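Local coordinates for penicillin-binding protein 2 (Pbp2) (Helicobacter pylori, PDB 5LP5), which probably cross-links peptidoglycan as a penicillin-binding transpeptidase in building the cell wall and shaping the cell, and forms a complex with MreC, at residues 255-260 with 455-460; 442-447 with 544-549; 448-453 with 470-475. One frame throughout, in Å; residues are numbered along the deposited sequence.

Contact 1 of 3, residues 255-260 with 455-460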
loop_
_atom_site.group_PDB
_atom_site.type_symbol
_atom_site.label_atom_id
_atom_site.label_comp_id
_atom_site.label_asym_id
_atom_site.label_seq_id
_atom_site.Cartn_x
_atom_site.Cartn_y
_atom_site.Cartn_z
ATOM N N LEU A 255 12.695 -22.295 -15.317
ATOM C CA LEU A 255 13.680 -21.284 -14.964
ATOM C C LEU A 255 14.365 -20.764 -16.186
ATOM O O LEU A 255 14.824 -21.530 -17.007
ATOM C CB LEU A 255 14.760 -21.885 -14.068
ATOM C CG LEU A 255 14.394 -22.205 -12.622
ATOM C CD1 LEU A 255 15.457 -23.103 -12.008
ATOM C CD2 LEU A 255 14.255 -20.908 -11.838
ATOM N N VAL A 256 14.429 -19.446 -16.294
ATOM C CA VAL A 256 15.230 -18.794 -17.319
ATOM C C VAL A 256 16.261 -17.947 -16.604
ATOM O O VAL A 256 15.920 -17.273 -15.629
ATOM C CB VAL A 256 14.381 -17.890 -18.230
ATOM C CG1 VAL A 256 15.268 -17.123 -19.186
ATOM C CG2 VAL A 256 13.370 -18.714 -19.002
ATOM N N MET A 257 17.500 -17.972 -17.087
ATOM C CA MET A 257 18.558 -17.234 -16.418
ATOM C C MET A 257 19.597 -16.629 -17.340
ATOM O O MET A 257 20.169 -17.297 -18.176
ATOM C CB MET A 257 19.271 -18.131 -15.427
ATOM C CG MET A 257 20.372 -17.408 -14.661
ATOM S SD MET A 257 21.272 -18.430 -13.481
ATOM C CE MET A 257 22.144 -19.566 -14.551
ATOM N N ASP A 258 19.861 -15.347 -17.144
ATOM C CA ASP A 258 20.999 -14.674 -17.768
ATOM C C ASP A 258 22.283 -15.324 -17.246
ATOM O O ASP A 258 22.674 -15.110 -16.102
ATOM C CB ASP A 258 20.951 -13.188 -17.403
ATOM C CG ASP A 258 21.990 -12.362 -18.127
ATOM O OD1 ASP A 258 23.078 -12.906 -18.412
ATOM O OD2 ASP A 258 21.730 -11.156 -18.384
ATOM N N ALA A 259 22.933 -16.109 -18.096
ATOM C CA ALA A 259 24.073 -16.935 -17.688
ATOM C C ALA A 259 25.392 -16.168 -17.467
ATOM O O ALA A 259 26.412 -16.770 -17.083
ATOM C CB ALA A 259 24.287 -18.052 -18.706
ATOM N N GLU A 260 25.370 -14.853 -17.709
ATOM C CA GLU A 260 26.545 -13.988 -17.513
ATOM C C GLU A 260 26.590 -13.289 -16.158
ATOM O O GLU A 260 27.670 -12.882 -15.725
ATOM C CB GLU A 260 26.614 -12.919 -18.607
ATOM C CG GLU A 260 26.869 -13.473 -20.000
ATOM C CD GLU A 260 26.777 -12.426 -21.088
ATOM O OE1 GLU A 260 25.783 -11.657 -21.093
ATOM O OE2 GLU A 260 27.697 -12.392 -21.933
ATOM N N LYS A 455 31.868 -20.312 -16.760
ATOM C CA LYS A 455 31.826 -19.773 -15.406
ATOM C C LYS A 455 30.432 -19.911 -14.816
ATOM O O LYS A 455 29.437 -20.034 -15.552
ATOM C CB LYS A 455 32.314 -18.322 -15.386
ATOM C CG LYS A 455 33.789 -18.210 -15.744
ATOM C CD LYS A 455 34.259 -16.779 -15.763
ATOM C CE LYS A 455 35.635 -16.669 -16.395
ATOM N NZ LYS A 455 36.320 -15.406 -15.989
ATOM N N LEU A 456 30.393 -19.893 -13.482
ATOM C CA LEU A 456 29.208 -20.281 -12.696
ATOM C C LEU A 456 28.416 -19.099 -12.131
ATOM O O LEU A 456 28.904 -18.329 -11.299
ATOM C CB LEU A 456 29.631 -21.192 -11.535
ATOM C CG LEU A 456 28.506 -21.789 -10.682
ATOM C CD1 LEU A 456 27.617 -22.722 -11.499
ATOM C CD2 LEU A 456 29.105 -22.513 -9.486
ATOM N N ALA A 457 27.178 -18.986 -12.566
ATOM C CA ALA A 457 26.342 -17.878 -12.152
ATOM C C ALA A 457 25.657 -18.206 -10.841
ATOM O O ALA A 457 25.180 -19.318 -10.650
ATOM C CB ALA A 457 25.294 -17.606 -13.222
ATOM N N THR A 458 25.613 -17.239 -9.940
ATOM C CA THR A 458 24.735 -17.318 -8.771
ATOM C C THR A 458 23.357 -16.778 -9.166
ATOM O O THR A 458 23.231 -15.555 -9.370
ATOM C CB THR A 458 25.284 -16.476 -7.605
ATOM O OG1 THR A 458 26.533 -17.017 -7.175
ATOM C CG2 THR A 458 24.341 -16.468 -6.444
ATOM N N PRO A 459 22.324 -17.670 -9.279
ATOM C CA PRO A 459 20.980 -17.179 -9.625
ATOM C C PRO A 459 20.467 -16.262 -8.557
ATOM O O PRO A 459 20.741 -16.499 -7.389
ATOM C CB PRO A 459 20.128 -18.448 -9.678
ATOM C CG PRO A 459 21.103 -19.561 -9.854
ATOM C CD PRO A 459 22.325 -19.131 -9.096
ATOM N N HIS A 460 19.769 -15.202 -8.943
ATOM C CA HIS A 460 19.226 -14.268 -7.971
ATOM C C HIS A 460 18.078 -13.542 -8.599
ATOM O O HIS A 460 17.908 -13.610 -9.795
ATOM C CB HIS A 460 20.296 -13.297 -7.435
ATOM C CG HIS A 460 20.953 -12.467 -8.488
ATOM N ND1 HIS A 460 21.963 -12.947 -9.292
ATOM C CD2 HIS A 460 20.764 -11.176 -8.849
ATOM C CE1 HIS A 460 22.352 -11.992 -10.120
ATOM N NE2 HIS A 460 21.643 -10.904 -9.866
#
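Met257 meets Ala457 and Pro459 where a strand of the transpeptidase sheet faces the extended loop after helix 441-453. The strand, 252-258, lies in the five-stranded antiparallel sheet of the beta-lactamase-like transpeptidase fold. Met257 carries most of the contact. Its CG is anti to the backbone N (chi1 -178°) and the chain runs on extended, until it bends at chi3. The sulfur then lies against the CB-CG side of the proline ring, with SD 3.8 Å from Pro459 CG and 4.0 Å from Pro459 CB. The bend turns the methyl CE toward Ala457, whose CB is 3.9 Å away. Leu264 of the next strand touches both Met257 and Pro459, and Leu445 of helix 441-453 also packs on Met257.

Asp258 ends the strand with an Asx turn. Its OD1 accepts from Glu260 N at 3.1 Å, nearly in line with its C-O bond, while the side chain of Glu260 forms a salt bridge with Lys555. The Asx bond helps fix the turn that carries Ala259. Ala259 adds its backbone to the contact. The last touch is a carbonyl against a methyl: Ala259 O lies 4.1 Å from Ala457 CB.

Contact 2 of 3, residues 442-447 with 544-549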
loop_
_atom_site.group_PDB
_atom_site.type_symbol
_atom_site.label_atom_id
_atom_site.label_comp_id
_atom_site.label_asym_id
_atom_site.label_seq_id
_atom_site.Cartn_x
_atom_site.Cartn_y
_atom_site.Cartn_z
ATOM N N LEU A 442 17.099 -25.461 -9.559
ATOM C CA LEU A 442 18.131 -24.422 -9.504
ATOM C C LEU A 442 19.541 -24.979 -9.782
ATOM O O LEU A 442 20.299 -24.406 -10.565
ATOM C CB LEU A 442 18.083 -23.668 -8.174
ATOM C CG LEU A 442 17.100 -22.479 -8.116
ATOM C CD1 LEU A 442 16.981 -21.931 -6.690
ATOM C CD2 LEU A 442 17.486 -21.338 -9.037
ATOM N N GLN A 443 19.879 -26.095 -9.153
ATOM C CA GLN A 443 21.199 -26.712 -9.333
ATOM C C GLN A 443 21.467 -27.044 -10.792
ATOM O O GLN A 443 22.559 -26.745 -11.321
ATOM C CB GLN A 443 21.352 -27.963 -8.439
ATOM C CG GLN A 443 21.642 -27.589 -6.980
ATOM C CD GLN A 443 21.669 -28.753 -6.014
ATOM O OE1 GLN A 443 20.933 -29.728 -6.163
ATOM N NE2 GLN A 443 22.524 -28.646 -5.005
ATOM N N VAL A 444 20.458 -27.629 -11.447
ATOM C CA VAL A 444 20.570 -28.031 -12.863
ATOM C C VAL A 444 20.799 -26.808 -13.756
ATOM O O VAL A 444 21.631 -26.842 -14.667
ATOM C CB VAL A 444 19.308 -28.776 -13.324
ATOM C CG1 VAL A 444 19.390 -29.126 -14.801
ATOM C CG2 VAL A 444 19.100 -30.036 -12.496
ATOM N N LEU A 445 20.058 -25.735 -13.470
ATOM C CA LEU A 445 20.167 -24.455 -14.178
ATOM C C LEU A 445 21.549 -23.823 -14.060
ATOM O O LEU A 445 22.129 -23.402 -15.085
ATOM C CB LEU A 445 19.117 -23.472 -13.645
ATOM C CG LEU A 445 19.175 -22.031 -14.165
ATOM C CD1 LEU A 445 18.585 -21.894 -15.556
ATOM C CD2 LEU A 445 18.458 -21.105 -13.209
ATOM N N ALA A 446 22.062 -23.712 -12.832
ATOM C CA ALA A 446 23.380 -23.123 -12.624
ATOM C C ALA A 446 24.431 -23.957 -13.361
ATOM O O ALA A 446 25.335 -23.430 -14.037
ATOM C CB ALA A 446 23.703 -23.049 -11.145
ATOM N N TYR A 447 24.287 -25.263 -13.209
ATOM C CA TYR A 447 25.131 -26.249 -13.866
ATOM C C TYR A 447 25.123 -26.065 -15.378
ATOM O O TYR A 447 26.186 -25.989 -16.001
ATOM C CB TYR A 447 24.641 -27.659 -13.443
ATOM C CG TYR A 447 24.953 -28.831 -14.347
ATOM C CD1 TYR A 447 26.256 -29.292 -14.519
ATOM C CD2 TYR A 447 23.924 -29.517 -14.976
ATOM C CE1 TYR A 447 26.530 -30.388 -15.324
ATOM C CE2 TYR A 447 24.178 -30.606 -15.783
ATOM C CZ TYR A 447 25.482 -31.048 -15.957
ATOM O OH TYR A 447 25.705 -32.159 -16.748
ATOM N N TRP A 544 12.965 -34.153 -17.463
ATOM C CA TRP A 544 13.876 -33.020 -17.441
ATOM C C TRP A 544 14.217 -32.587 -18.860
ATOM O O TRP A 544 14.170 -33.390 -19.802
ATOM C CB TRP A 544 15.199 -33.382 -16.757
ATOM C CG TRP A 544 15.205 -33.390 -15.263
ATOM C CD1 TRP A 544 15.036 -34.473 -14.448
ATOM C CD2 TRP A 544 15.428 -32.276 -14.400
ATOM N NE1 TRP A 544 15.130 -34.101 -13.138
ATOM C CE2 TRP A 544 15.371 -32.758 -13.075
ATOM C CE3 TRP A 544 15.657 -30.915 -14.612
ATOM C CZ2 TRP A 544 15.530 -31.927 -11.974
ATOM C CZ3 TRP A 544 15.832 -30.097 -13.520
ATOM C CH2 TRP A 544 15.765 -30.599 -12.222
ATOM N N ILE A 545 14.579 -31.311 -18.987
ATOM C CA ILE A 545 15.265 -30.778 -20.156
ATOM C C ILE A 545 15.909 -29.469 -19.728
ATOM O O ILE A 545 15.261 -28.608 -19.142
ATOM C CB ILE A 545 14.313 -30.554 -21.350
ATOM C CG1 ILE A 545 15.081 -30.055 -22.586
ATOM C CG2 ILE A 545 13.176 -29.608 -20.969
ATOM C CD1 ILE A 545 14.369 -30.310 -23.896
ATOM N N THR A 546 17.204 -29.347 -19.976
ATOM C CA THR A 546 17.924 -28.119 -19.693
ATOM C C THR A 546 18.631 -27.752 -20.978
ATOM O O THR A 546 18.785 -28.570 -21.844
ATOM C CB THR A 546 18.887 -28.290 -18.508
ATOM O OG1 THR A 546 19.328 -27.013 -18.048
ATOM C CG2 THR A 546 20.081 -29.134 -18.895
ATOM N N ALA A 547 19.002 -26.496 -21.130
ATOM C CA ALA A 547 19.460 -25.994 -22.432
ATOM C C ALA A 547 20.052 -24.589 -22.336
ATOM O O ALA A 547 19.649 -23.811 -21.476
ATOM C CB ALA A 547 18.306 -26.010 -23.437
ATOM N N PHE A 548 21.012 -24.283 -23.213
ATOM C CA PHE A 548 21.528 -22.918 -23.360
ATOM C C PHE A 548 21.335 -22.352 -24.773
ATOM O O PHE A 548 21.235 -23.087 -25.767
ATOM C CB PHE A 548 22.988 -22.821 -22.941
ATOM C CG PHE A 548 23.939 -23.532 -23.849
ATOM C CD1 PHE A 548 24.548 -22.866 -24.891
ATOM C CD2 PHE A 548 24.267 -24.862 -23.627
ATOM C CE1 PHE A 548 25.453 -23.515 -25.715
ATOM C CE2 PHE A 548 25.174 -25.515 -24.436
ATOM C CZ PHE A 548 25.769 -24.838 -25.486
ATOM N N LEU A 549 21.268 -21.032 -24.847
ATOM C CA LEU A 549 20.970 -20.377 -26.098
ATOM C C LEU A 549 21.491 -18.944 -26.114
ATOM O O LEU A 549 21.600 -18.296 -25.079
ATOM C CB LEU A 549 19.458 -20.382 -26.362
ATOM C CG LEU A 549 18.578 -19.486 -25.487
ATOM C CD1 LEU A 549 17.256 -19.178 -26.159
ATOM C CD2 LEU A 549 18.357 -20.145 -24.149
#
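Val444 fits against Trp544 and Thr546, joining helix 441-453 to strand 542-549 of the antiparallel sheet. This is helix-on-sheet packing in the core of the transpeptidase fold. Trp544 and Thr546 are two residues apart, so both side chains leave the strand on the side of the helix. Ile545, between them, points away and meets Leu575 of helix 572-584. The sheet is thus covered by helices on both faces.

The two methyls of Val444 have separate partners. CG1 is anti to the backbone N (chi1 177°) and goes to the threonine. CG2 lies beside the backbone N and goes to the tryptophan. There it meets the outer bond of the six-membered ring, at 3.4 Å from both Trp544 CZ3 and Trp544 CH2. Val444 CB is also close, 3.7 Å from Trp544 CZ3. The methyl comes to the ring at a slant.

The polar ends of both strand residues are bonded beyond the contact. Trp544 NE1 hydrogen-bonds to Pro308 O, just ahead of Ser311 in the probable SxxK motif, which should help fix the turn of the indole. Thr546 OG1 hydrogen-bonds to the hydroxyls of Thr448 and Thr559, partners for this buried oxygen on the helix and on the next strand, while its backbone pairs with Lys513, in what is probably the KTG motif.

The threonine meets the helix through carbon as well: Val444 CG1 lies 3.8 Å from Thr546 CB.

Contact 3 of 3, residues 448-453 with 470-475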
loop_
_atom_site.group_PDB
_atom_site.type_symbol
_atom_site.label_atom_id
_atom_site.label_comp_id
_atom_site.label_asym_id
_atom_site.label_seq_id
_atom_site.Cartn_x
_atom_site.Cartn_y
_atom_site.Cartn_z
ATOM N N THR A 448 23.933 -25.976 -15.972
ATOM C CA THR A 448 23.813 -25.759 -17.422
ATOM C C THR A 448 24.505 -24.453 -17.922
ATOM O O THR A 448 25.093 -24.434 -19.003
ATOM C CB THR A 448 22.334 -25.737 -17.843
ATOM O OG1 THR A 448 21.697 -26.933 -17.387
ATOM C CG2 THR A 448 22.200 -25.602 -19.352
ATOM N N GLY A 449 24.425 -23.382 -17.136
ATOM C CA GLY A 449 25.078 -22.129 -17.481
ATOM C C GLY A 449 26.582 -22.120 -17.222
ATOM O O GLY A 449 27.297 -21.257 -17.737
ATOM N N LEU A 450 27.067 -23.047 -16.398
ATOM C CA LEU A 450 28.506 -23.265 -16.272
ATOM C C LEU A 450 29.072 -23.922 -17.535
ATOM O O LEU A 450 30.122 -23.515 -18.050
ATOM C CB LEU A 450 28.831 -24.123 -15.052
ATOM C CG LEU A 450 30.302 -24.518 -14.860
ATOM C CD1 LEU A 450 31.199 -23.306 -14.739
ATOM C CD2 LEU A 450 30.462 -25.378 -13.619
ATOM N N ILE A 451 28.384 -24.942 -18.031
ATOM C CA ILE A 451 28.803 -25.622 -19.261
ATOM C C ILE A 451 28.901 -24.590 -20.372
ATOM O O ILE A 451 29.940 -24.427 -20.996
ATOM C CB ILE A 451 27.799 -26.739 -19.667
ATOM C CG1 ILE A 451 27.790 -27.862 -18.630
ATOM C CG2 ILE A 451 28.077 -27.310 -21.061
ATOM C CD1 ILE A 451 29.156 -28.437 -18.327
ATOM N N ALA A 452 27.812 -23.875 -20.600
ATOM C CA ALA A 452 27.726 -22.990 -21.746
ATOM C C ALA A 452 28.690 -21.817 -21.624
ATOM O O ALA A 452 29.318 -21.445 -22.597
ATOM C CB ALA A 452 26.297 -22.530 -21.958
ATOM N N THR A 453 28.839 -21.272 -20.428
ATOM C CA THR A 453 29.647 -20.064 -20.228
ATOM C C THR A 453 31.103 -20.345 -19.888
ATOM O O THR A 453 31.976 -19.587 -20.283
ATOM C CB THR A 453 29.091 -19.183 -19.077
ATOM O OG1 THR A 453 27.665 -19.072 -19.180
ATOM C CG2 THR A 453 29.707 -17.779 -19.107
ATOM N N LYS A 470 31.534 -17.078 -10.498
ATOM C CA LYS A 470 32.503 -17.944 -9.840
ATOM C C LYS A 470 33.229 -18.816 -10.853
ATOM O O LYS A 470 32.642 -19.254 -11.851
ATOM C CB LYS A 470 31.790 -18.825 -8.828
ATOM C CG LYS A 470 31.003 -18.031 -7.825
ATOM C CD LYS A 470 29.974 -18.893 -7.147
ATOM C CE LYS A 470 29.466 -18.194 -5.904
ATOM N NZ LYS A 470 28.629 -19.115 -5.089
ATOM N N ASP A 471 34.502 -19.095 -10.575
ATOM C CA ASP A 471 35.362 -19.837 -11.502
ATOM C C ASP A 471 35.904 -21.120 -10.865
ATOM O O ASP A 471 37.080 -21.206 -10.532
ATOM C CB ASP A 471 36.518 -18.938 -11.983
ATOM C CG ASP A 471 37.223 -19.490 -13.203
ATOM O OD1 ASP A 471 36.710 -20.455 -13.828
ATOM O OD2 ASP A 471 38.294 -18.945 -13.542
ATOM N N PRO A 472 35.044 -22.140 -10.721
ATOM C CA PRO A 472 35.433 -23.379 -10.049
ATOM C C PRO A 472 36.110 -24.402 -10.968
ATOM O O PRO A 472 36.255 -25.564 -10.581
ATOM C CB PRO A 472 34.091 -23.922 -9.540
ATOM C CG PRO A 472 33.092 -23.432 -10.536
ATOM C CD PRO A 472 33.643 -22.190 -11.180
ATOM N N LEU A 473 36.531 -23.981 -12.160
ATOM C CA LEU A 473 37.174 -24.879 -13.104
ATOM C C LEU A 473 38.629 -24.540 -13.392
ATOM O O LEU A 473 39.030 -23.374 -13.354
ATOM C CB LEU A 473 36.388 -24.897 -14.401
ATOM C CG LEU A 473 34.970 -25.443 -14.312
ATOM C CD1 LEU A 473 34.317 -25.387 -15.689
ATOM C CD2 LEU A 473 34.972 -26.871 -13.803
ATOM N N ASN A 474 39.402 -25.594 -13.661
ATOM C CA ASN A 474 40.810 -25.487 -14.052
ATOM C C ASN A 474 40.907 -25.287 -15.572
ATOM O O ASN A 474 39.882 -25.296 -16.284
ATOM C CB ASN A 474 41.569 -26.743 -13.632
ATOM C CG ASN A 474 41.018 -28.002 -14.280
ATOM O OD1 ASN A 474 40.530 -27.989 -15.407
ATOM N ND2 ASN A 474 41.075 -29.093 -13.556
ATOM N N SER A 475 42.138 -25.120 -16.053
ATOM C CA SER A 475 42.416 -24.994 -17.477
ATOM C C SER A 475 41.838 -26.155 -18.282
ATOM O O SER A 475 41.021 -25.959 -19.201
ATOM C CB SER A 475 43.928 -24.940 -17.700
ATOM O OG SER A 475 44.461 -23.735 -17.192
#
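Leu450, near the end of helix 441-453, faces Pro472 and Leu473 of the irregular segment before helix 475-493, and the nearest CA atoms, those of Leu450 and Asp471, are 9.0 Å apart. At that spacing the backbones are well separated and side chains span the distance.

Leu450 and Leu473 reach toward each other tip to tip. Leu450 extends with CG anti to the backbone N (chi1 176°), which carries its CD1 out to the loop. Leu473 answers with CD1, 3.9 Å from Leu450 CD1 and 4.2 Å from Leu450 CG. Its CG stands opposite the carbonyl carbon (chi1 -64°), which brings CD1 to Leu450. Pro472 adds a looser touch at the border, where its CD is 4.5 Å from Leu450 CD1. Leu473 also rests on Leu481 of helix 475-493.

Polar bonds fix the backbone on each side. Thr453 turns its hydroxyl back on its own helix, and OG1 donates to Gly449 O at 2.6 Å, in the carbonyl plane. The same oxygen accepts from Thr453 N at 3.1 Å, so two donors of one residue grip it in the last turn. On the other segment, Asn474 is the N-cap of helix 475-493, with OD1 taking Gln477 N, and Asp471 OD2 forms a salt bridge with Lys478 of that helix.

The contact itself is carbon against carbon, made by leucine branches and a proline CD. Such contacts exclude water but set no precise direction. The alignment of the two segments therefore probably rests on the capped start of helix 475-493 and on neighbouring bonds, such as Ile451 O with Arg485.

Overall arrangement
Along the chain, strand segment 255-260 comes first. Helix 441-453 then supplies 442-447 and 448-453, and the loop after it supplies 455-460 and 470-475. Strand segment 544-549 comes last. Contact 1 closes the longest loop, from the first sheet strand to 455-460. It crosses both contact 2 and contact 3. Contact 3 closes a short loop of 16 residues and is nested inside contact 2. Helix 441-453 serves contacts 2 and 3, whose segments also meet where Phe548 packs on Ala452. Leu255 of contact 1 packs on Leu442 of contact 2. Leu456 N and Lys470 O tie contacts 1 and 3. Together they bind sheet, helix and loop within the transpeptidase domain.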